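Local coordinates for N-acetyl-L-2,4-diaminobutyric acid deacetylase (PDB 6TWL), which probably removes the acetyl group from N-acetyl-L-2,4-diaminobutyric acid during ectoine breakdown, as a zinc-dependent amide hydrolase, at residues Asp142-Ala156 with Val204-Ser216. Numbering follows the deposited sequence.
Sequences DFHSGGKTLDFVPFA and VLVTTELGGGGSS
Glu209 packs against one face each of Phe152 and Phe155, whose ring centres lie roughly at a right angle as seen from its CB. The Phe152 ring stacks on the Glu209 carboxylate, the two planes 28° apart and Glu209 CD displaced toward the rim, while Gly146 CA and Gly211 O meet its edge in plane. On the face of Phe155 lies the aliphatic part of Glu209, a CH-pi contact with CB 3.8 Å from the ring centroid; CG sits 3.4 Å from Phe155 CZ. The bend of the Glu209 chain at chi2 (-82°) brings the carboxylate beside His144 and Ser145, with OE2 3.6 Å from His144 CB. Asp142 O lies over one face of the His144 imidazole, offset toward the rim; the ring's edge faces Thr208 O, and its NE2 is hydrogen-bonded to Asp195.

Strand 204-209 runs in the central mixed sheet of the catalytic domain, in the M14-like family of zinc hydrolases, parallel to 139-142 and antiparallel to 155-158. His144, in the loop that follows strand 139-142, and Glu209, on the neighbouring strand, are zinc ligands seen in a structure of this protein; no metal is bound here. Asp142 N bonds Val206 O at 2.9 Å on one side of strand 204-209, and on the other Glu209 N reaches Phe155 O, also at 2.9 Å.

Thr208 OG1 accepts His144 N at 3.1 Å, fixing the loop just where the histidine leaves the sheet. Beyond Leu210, whose CD1 packs at the edge of Phe143, the chain becomes a glycine run: Gly211 O takes Gly146 N and Phe152 N from opposite faces of its carbonyl plane, and Gly212 CA makes a CA-H...O contact with Leu150 O at 3.4 Å.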
loop_
_atom_site.group_PDB
_atom_site.type_symbol
_atom_site.label_atom_id
_atom_site.label_comp_id
_atom_site.label_asym_id
_atom_site.label_seq_id
_atom_site.Cartn_x
_atom_site.Cartn_y
_atom_site.Cartn_z
ATOM N N ASP A 142 -2.174 4.397 1.676
ATOM C CA ASP A 142 -2.172 2.955 1.922
ATOM C C ASP A 142 -0.894 2.358 1.352
ATOM O O ASP A 142 -0.736 2.262 0.131
ATOM C CB ASP A 142 -3.403 2.271 1.328
ATOM C CG ASP A 142 -3.637 0.886 1.919
ATOM O OD1 ASP A 142 -3.182 0.642 3.056
ATOM O OD2 ASP A 142 -4.279 0.043 1.262
ATOM N N PHE A 143 0.008 1.945 2.241
ATOM C CA PHE A 143 1.270 1.349 1.830
ATOM C C PHE A 143 1.076 -0.126 1.498
ATOM O O PHE A 143 0.517 -0.884 2.298
ATOM C CB PHE A 143 2.314 1.489 2.940
ATOM C CG PHE A 143 2.869 2.875 3.090
ATOM C CD1 PHE A 143 3.863 3.329 2.241
ATOM C CD2 PHE A 143 2.413 3.718 4.092
ATOM C CE1 PHE A 143 4.384 4.601 2.378
ATOM C CE2 PHE A 143 2.931 4.994 4.236
ATOM C CZ PHE A 143 3.919 5.436 3.378
ATOM N N HIS A 144 1.531 -0.528 0.317
ATOM C CA HIS A 144 1.721 -1.931 -0.013
ATOM C C HIS A 144 3.184 -2.169 -0.352
ATOM O O HIS A 144 3.968 -1.236 -0.548
ATOM C CB HIS A 144 0.864 -2.388 -1.204
ATOM C CG HIS A 144 -0.556 -1.924 -1.164
ATOM N ND1 HIS A 144 -1.420 -2.250 -0.141
ATOM C CD2 HIS A 144 -1.278 -1.195 -2.048
ATOM C CE1 HIS A 144 -2.606 -1.723 -0.386
ATOM N NE2 HIS A 144 -2.546 -1.077 -1.537
ATOM N N SER A 145 3.536 -3.447 -0.419
ATOM C CA SER A 145 4.774 -3.888 -1.039
ATOM C C SER A 145 4.545 -5.304 -1.542
ATOM O O SER A 145 3.568 -5.963 -1.176
ATOM C CB SER A 145 5.963 -3.795 -0.078
ATOM O OG SER A 145 6.605 -2.535 -0.202
ATOM N N GLY A 146 5.459 -5.765 -2.398
ATOM C CA GLY A 146 5.219 -6.990 -3.142
ATOM C C GLY A 146 4.993 -8.211 -2.273
ATOM O O GLY A 146 4.278 -9.135 -2.672
ATOM N N GLY A 147 5.576 -8.232 -1.081
ATOM C CA GLY A 147 5.535 -9.436 -0.280
ATOM C C GLY A 147 6.594 -10.423 -0.736
ATOM O O GLY A 147 7.556 -10.076 -1.425
ATOM N N LYS A 148 6.395 -11.687 -0.358
ATOM C CA LYS A 148 7.422 -12.692 -0.614
ATOM C C LYS A 148 7.470 -13.110 -2.081
ATOM O O LYS A 148 8.527 -13.532 -2.564
ATOM C CB LYS A 148 7.197 -13.911 0.280
ATOM C CG LYS A 148 7.972 -13.857 1.589
ATOM C CD LYS A 148 7.191 -14.475 2.737
ATOM C CE LYS A 148 8.035 -14.536 4.002
ATOM N NZ LYS A 148 8.551 -15.908 4.263
ATOM N N THR A 149 6.357 -12.994 -2.805
ATOM C CA THR A 149 6.276 -13.517 -4.165
ATOM C C THR A 149 6.724 -12.517 -5.226
ATOM O O THR A 149 7.254 -12.925 -6.266
ATOM C CB THR A 149 4.840 -13.974 -4.460
ATOM O OG1 THR A 149 4.456 -14.975 -3.509
ATOM C CG2 THR A 149 4.716 -14.556 -5.866
ATOM N N LEU A 150 6.558 -11.218 -4.985
ATOM C CA LEU A 150 6.782 -10.221 -6.019
ATOM C C LEU A 150 7.729 -9.133 -5.540
ATOM O O LEU A 150 7.798 -8.818 -4.349
ATOM C CB LEU A 150 5.482 -9.566 -6.456
ATOM C CG LEU A 150 4.460 -10.435 -7.168
ATOM C CD1 LEU A 150 3.272 -9.561 -7.402
ATOM C CD2 LEU A 150 5.010 -10.959 -8.480
ATOM N N ASP A 151 8.444 -8.551 -6.499
ATOM C CA ASP A 151 9.303 -7.400 -6.265
ATOM C C ASP A 151 8.948 -6.323 -7.276
ATOM O O ASP A 151 8.902 -6.588 -8.480
ATOM C CB ASP A 151 10.786 -7.772 -6.377
ATOM C CG ASP A 151 11.695 -6.715 -5.781
ATOM O OD1 ASP A 151 11.176 -5.718 -5.232
ATOM O OD2 ASP A 151 12.929 -6.880 -5.859
ATOM N N PHE A 152 8.695 -5.117 -6.782
ATOM C CA PHE A 152 8.294 -3.987 -7.601
ATOM C C PHE A 152 9.396 -2.937 -7.618
ATOM O O PHE A 152 10.219 -2.865 -6.702
ATOM C CB PHE A 152 7.007 -3.351 -7.063
ATOM C CG PHE A 152 5.785 -4.198 -7.243
ATOM C CD1 PHE A 152 5.001 -4.069 -8.373
ATOM C CD2 PHE A 152 5.415 -5.118 -6.276
ATOM C CE1 PHE A 152 3.876 -4.844 -8.540
ATOM C CE2 PHE A 152 4.287 -5.897 -6.437
ATOM C CZ PHE A 152 3.518 -5.761 -7.571
ATOM N N VAL A 153 9.408 -2.123 -8.668
ATOM C CA VAL A 153 10.153 -0.869 -8.614
ATOM C C VAL A 153 9.381 0.013 -7.639
ATOM O O VAL A 153 8.150 -0.104 -7.551
ATOM C CB VAL A 153 10.303 -0.220 -10.000
ATOM C CG1 VAL A 153 11.065 -1.140 -10.944
ATOM C CG2 VAL A 153 8.945 0.152 -10.582
ATOM N N PRO A 154 10.043 0.876 -6.869
ATOM C CA PRO A 154 9.311 1.690 -5.889
ATOM C C PRO A 154 8.417 2.722 -6.557
ATOM O O PRO A 154 8.915 3.637 -7.222
ATOM C CB PRO A 154 10.432 2.354 -5.081
ATOM C CG PRO A 154 11.588 2.407 -6.032
ATOM C CD PRO A 154 11.492 1.145 -6.842
ATOM N N PHE A 155 7.099 2.593 -6.402
ATOM C CA PHE A 155 6.190 3.525 -7.050
ATOM C C PHE A 155 5.030 3.887 -6.133
ATOM O O PHE A 155 4.635 3.113 -5.256
ATOM C CB PHE A 155 5.664 2.972 -8.398
ATOM C CG PHE A 155 4.660 1.840 -8.284
ATOM C CD1 PHE A 155 3.343 2.076 -7.907
ATOM C CD2 PHE A 155 5.024 0.548 -8.624
ATOM C CE1 PHE A 155 2.429 1.042 -7.825
ATOM C CE2 PHE A 155 4.111 -0.489 -8.551
ATOM C CZ PHE A 155 2.810 -0.237 -8.156
ATOM N N ALA A 156 4.495 5.083 -6.355
ATOM C CA ALA A 156 3.211 5.504 -5.820
ATOM C C ALA A 156 2.174 5.455 -6.935
ATOM O O ALA A 156 2.497 5.630 -8.113
ATOM C CB ALA A 156 3.289 6.914 -5.235
ATOM N N VAL A 204 -9.457 11.123 -1.292
ATOM C CA VAL A 204 -8.114 11.195 -1.852
ATOM C C VAL A 204 -7.321 10.015 -1.310
ATOM O O VAL A 204 -7.151 9.874 -0.095
ATOM C CB VAL A 204 -7.438 12.527 -1.502
ATOM C CG1 VAL A 204 -6.008 12.551 -2.020
ATOM C CG2 VAL A 204 -8.241 13.687 -2.058
ATOM N N LEU A 205 -6.846 9.161 -2.211
ATOM C CA LEU A 205 -6.115 7.956 -1.855
ATOM C C LEU A 205 -4.838 7.892 -2.679
ATOM O O LEU A 205 -4.883 8.042 -3.904
ATOM C CB LEU A 205 -6.965 6.704 -2.103
ATOM C CG LEU A 205 -6.251 5.352 -2.041
ATOM C CD1 LEU A 205 -5.927 5.001 -0.604
ATOM C CD2 LEU A 205 -7.087 4.261 -2.696
ATOM N N VAL A 206 -3.703 7.696 -2.012
ATOM C CA VAL A 206 -2.471 7.294 -2.678
ATOM C C VAL A 206 -2.035 5.962 -2.087
ATOM O O VAL A 206 -1.993 5.800 -0.862
ATOM C CB VAL A 206 -1.353 8.354 -2.572
ATOM C CG1 VAL A 206 -1.082 8.759 -1.126
ATOM C CG2 VAL A 206 -0.072 7.840 -3.245
ATOM N N THR A 207 -1.760 5.003 -2.963
ATOM C CA THR A 207 -1.252 3.695 -2.596
ATOM C C THR A 207 0.169 3.563 -3.123
ATOM O O THR A 207 0.620 4.365 -3.945
ATOM C CB THR A 207 -2.133 2.581 -3.165
ATOM O OG1 THR A 207 -2.135 2.672 -4.597
ATOM C CG2 THR A 207 -3.554 2.729 -2.658
ATOM N N THR A 208 0.882 2.553 -2.634
ATOM C CA THR A 208 2.285 2.381 -2.978
ATOM C C THR A 208 2.573 0.919 -3.283
ATOM O O THR A 208 1.782 0.024 -2.976
ATOM C CB THR A 208 3.221 2.840 -1.848
ATOM O OG1 THR A 208 3.172 1.889 -0.778
ATOM C CG2 THR A 208 2.833 4.214 -1.319
ATOM N N GLU A 209 3.725 0.698 -3.913
ATOM C CA GLU A 209 4.398 -0.600 -3.948
ATOM C C GLU A 209 5.882 -0.254 -3.893
ATOM O O GLU A 209 6.479 0.093 -4.916
ATOM C CB GLU A 209 4.054 -1.410 -5.193
ATOM C CG GLU A 209 2.621 -1.925 -5.250
ATOM C CD GLU A 209 2.414 -3.203 -4.471
ATOM O OE1 GLU A 209 3.380 -3.683 -3.844
ATOM O OE2 GLU A 209 1.284 -3.733 -4.495
ATOM N N LEU A 210 6.462 -0.318 -2.696
ATOM C CA LEU A 210 7.787 0.232 -2.439
ATOM C C LEU A 210 8.858 -0.850 -2.349
ATOM O O LEU A 210 9.868 -0.674 -1.664
ATOM C CB LEU A 210 7.765 1.071 -1.165
ATOM C CG LEU A 210 6.860 2.300 -1.247
ATOM C CD1 LEU A 210 6.952 3.100 0.030
ATOM C CD2 LEU A 210 7.225 3.160 -2.448
ATOM N N GLY A 211 8.661 -1.962 -3.048
ATOM C CA GLY A 211 9.637 -3.033 -3.034
ATOM C C GLY A 211 9.001 -4.406 -3.045
ATOM O O GLY A 211 8.101 -4.673 -3.847
ATOM N N GLY A 212 9.450 -5.280 -2.161
ATOM C CA GLY A 212 8.941 -6.627 -2.077
ATOM C C GLY A 212 10.039 -7.583 -1.672
ATOM O O GLY A 212 11.119 -7.180 -1.242
ATOM N N GLY A 213 9.754 -8.875 -1.826
ATOM C CA GLY A 213 10.657 -9.914 -1.385
ATOM C C GLY A 213 10.661 -10.163 0.105
ATOM O O GLY A 213 11.445 -10.997 0.574
ATOM N N GLY A 214 9.807 -9.482 0.863
ATOM C CA GLY A 214 9.842 -9.595 2.309
ATOM C C GLY A 214 11.042 -8.905 2.915
ATOM O O GLY A 214 11.630 -9.417 3.877
ATOM N N SER A 215 11.422 -7.751 2.373
ATOM C CA SER A 215 12.600 -7.033 2.837
ATOM C C SER A 215 12.431 -5.556 2.523
ATOM O O SER A 215 11.565 -5.157 1.739
ATOM C CB SER A 215 13.876 -7.573 2.192
ATOM O OG SER A 215 15.005 -6.820 2.600
ATOM N N SER A 216 13.286 -4.749 3.142
ATOM C CA SER A 216 13.228 -3.304 2.985
ATOM C C SER A 216 14.641 -2.749 3.074
ATOM O O SER A 216 15.361 -3.026 4.039
ATOM C CB SER A 216 12.326 -2.677 4.053
ATOM O OG SER A 216 12.294 -1.272 3.931
#